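Side-chain contact in cysteine synthase (Fusobacterium nucleatum subsp. nucleatum strain ATCC 25586, PDB 5XEM), which probably makes L-cysteine and acetate from O-acetyl-L-serine and hydrogen sulfide with pyridoxal 5'-phosphate, and belongs to the cysteine synthase/cystathionine beta-synthase family: residues Thr274-Ala277 with Ala278-Ser282. Numbering follows the deposited sequence.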
loop_
_atom_site.group_PDB
_atom_site.type_symbol
_atom_site.label_atom_id
_atom_site.label_comp_id
_atom_site.label_asym_id
_atom_site.label_seq_id
_atom_site.Cartn_x
_atom_site.Cartn_y
_atom_site.Cartn_z
ATOM N N THR A 274 12.771 3.329 -14.118
ATOM C CA THR A 274 11.900 3.708 -15.224
ATOM C C THR A 274 11.701 5.219 -15.291
ATOM O O THR A 274 11.760 5.832 -16.379
ATOM C CB THR A 274 10.544 2.972 -15.124
ATOM O OG1 THR A 274 10.800 1.572 -15.040
ATOM C CG2 THR A 274 9.645 3.274 -16.315
ATOM N N PHE A 275 11.548 5.826 -14.119
ATOM C CA PHE A 275 11.389 7.252 -14.026
ATOM C C PHE A 275 12.684 7.955 -14.436
ATOM O O PHE A 275 12.648 8.954 -15.124
ATOM C CB PHE A 275 10.982 7.696 -12.615
ATOM C CG PHE A 275 10.585 9.126 -12.551
ATOM C CD1 PHE A 275 9.330 9.518 -12.979
ATOM C CD2 PHE A 275 11.478 10.090 -12.115
ATOM C CE1 PHE A 275 8.970 10.843 -12.945
ATOM C CE2 PHE A 275 11.124 11.430 -12.087
ATOM C CZ PHE A 275 9.865 11.802 -12.501
ATOM N N LYS A 276 13.825 7.420 -14.043
ATOM C CA LYS A 276 15.109 8.023 -14.420
ATOM C C LYS A 276 15.293 7.965 -15.941
ATOM O O LYS A 276 15.706 8.947 -16.570
ATOM C CB LYS A 276 16.249 7.323 -13.677
ATOM C CG LYS A 276 17.636 7.613 -14.211
ATOM C CD LYS A 276 18.036 9.070 -14.099
ATOM C CE LYS A 276 19.486 9.218 -14.562
ATOM N NZ LYS A 276 19.717 10.589 -15.094
ATOM N N ALA A 277 14.952 6.827 -16.531
ATOM C CA ALA A 277 15.022 6.663 -17.980
ATOM C C ALA A 277 14.075 7.648 -18.657
ATOM O O ALA A 277 14.391 8.205 -19.728
ATOM C CB ALA A 277 14.673 5.240 -18.373
ATOM N N ALA A 278 12.912 7.879 -18.050
ATOM C CA ALA A 278 11.946 8.840 -18.591
ATOM C C ALA A 278 12.444 10.258 -18.513
ATOM O O ALA A 278 12.171 11.056 -19.421
ATOM C CB ALA A 278 10.598 8.741 -17.888
ATOM N N LEU A 279 13.118 10.585 -17.417
ATOM C CA LEU A 279 13.690 11.921 -17.249
ATOM C C LEU A 279 14.795 12.149 -18.256
ATOM O O LEU A 279 14.895 13.230 -18.791
ATOM C CB LEU A 279 14.264 12.100 -15.865
ATOM C CG LEU A 279 13.349 12.622 -14.777
ATOM C CD1 LEU A 279 14.176 12.940 -13.527
ATOM C CD2 LEU A 279 12.622 13.881 -15.222
ATOM N N ASP A 280 15.631 11.136 -18.496
ATOM C CA ASP A 280 16.683 11.237 -19.507
ATOM C C ASP A 280 16.082 11.447 -20.882
ATOM O O ASP A 280 16.565 12.284 -21.650
ATOM C CB ASP A 280 17.541 9.978 -19.551
ATOM C CG ASP A 280 18.422 9.822 -18.363
ATOM O OD1 ASP A 280 18.546 10.780 -17.570
ATOM O OD2 ASP A 280 19.012 8.731 -18.215
ATOM N N TYR A 281 15.029 10.698 -21.193
ATOM C CA TYR A 281 14.309 10.854 -22.447
ATOM C C TYR A 281 13.722 12.254 -22.563
ATOM O O TYR A 281 13.882 12.914 -23.601
ATOM C CB TYR A 281 13.222 9.795 -22.612
ATOM C CG TYR A 281 12.483 9.943 -23.921
ATOM C CD1 TYR A 281 12.966 9.360 -25.083
ATOM C CD2 TYR A 281 11.320 10.711 -24.001
ATOM C CE1 TYR A 281 12.306 9.518 -26.295
ATOM C CE2 TYR A 281 10.653 10.875 -25.209
ATOM C CZ TYR A 281 11.153 10.283 -26.346
ATOM O OH TYR A 281 10.476 10.428 -27.528
ATOM N N SER A 282 13.073 12.723 -21.502
ATOM C CA SER A 282 12.432 14.029 -21.519
ATOM C C SER A 282 13.459 15.169 -21.664
ATOM O O SER A 282 13.225 16.118 -22.411
ATOM C CB SER A 282 11.586 14.229 -20.277
ATOM O OG SER A 282 10.892 15.455 -20.328
#
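An i to i+4 salt bridge between K276 and D280 lies along helix 269-284, one turn from lysine to aspartate. K276 NZ gives a hydrogen bond to D280 OD1 at 2.7 Å. It meets the syn lone pair of that oxygen, on the side of OD2. The bond is one-sided, since D280 OD2 stays 3.7 Å from K276 NZ. The lysine chain leaves the backbone with CG anti to N (chi1 166°). A bend at chi2 (63°) then carries the ammonium group along the helix to the carboxylate. D280 places its CG beside its own backbone N (chi1 -71°), which brings the carboxylate back over the preceding turn. D280 OD1 also has a weak hydrogen bond with a bound 2-(2-methoxyethoxy)ethanol, probably from the crystallisation liquor. Both residues line the pocket of that molecule, and both are partly exposed.

F275 and L279 form a second i to i+4 pair, buried and apolar. F275 CE2 lies 3.7 Å from L279 CG, and L279 CD1 approaches CE2 equally closely. The isobutyl group meets the ring obliquely. M255 of helix 249-263 touches both side chains, so the pair lies where helix 269-284 packs on helix 249-263.

Main-chain bonds run beneath both pairs. A278 N binds T274 O, and D280 N binds K276 O at 2.9 Å. L279 N binds F275 O, and Y281 N binds A277 O. A278 and T274 pack on I176 and V294, from neighbouring strands of the six-stranded sheet. The lysine-aspartate bridge lies on the partly exposed side. The arrangement is that of an alpha-helix flanking the mixed sheet in the fold type II PLP enzymes, to which cysteine synthases belong.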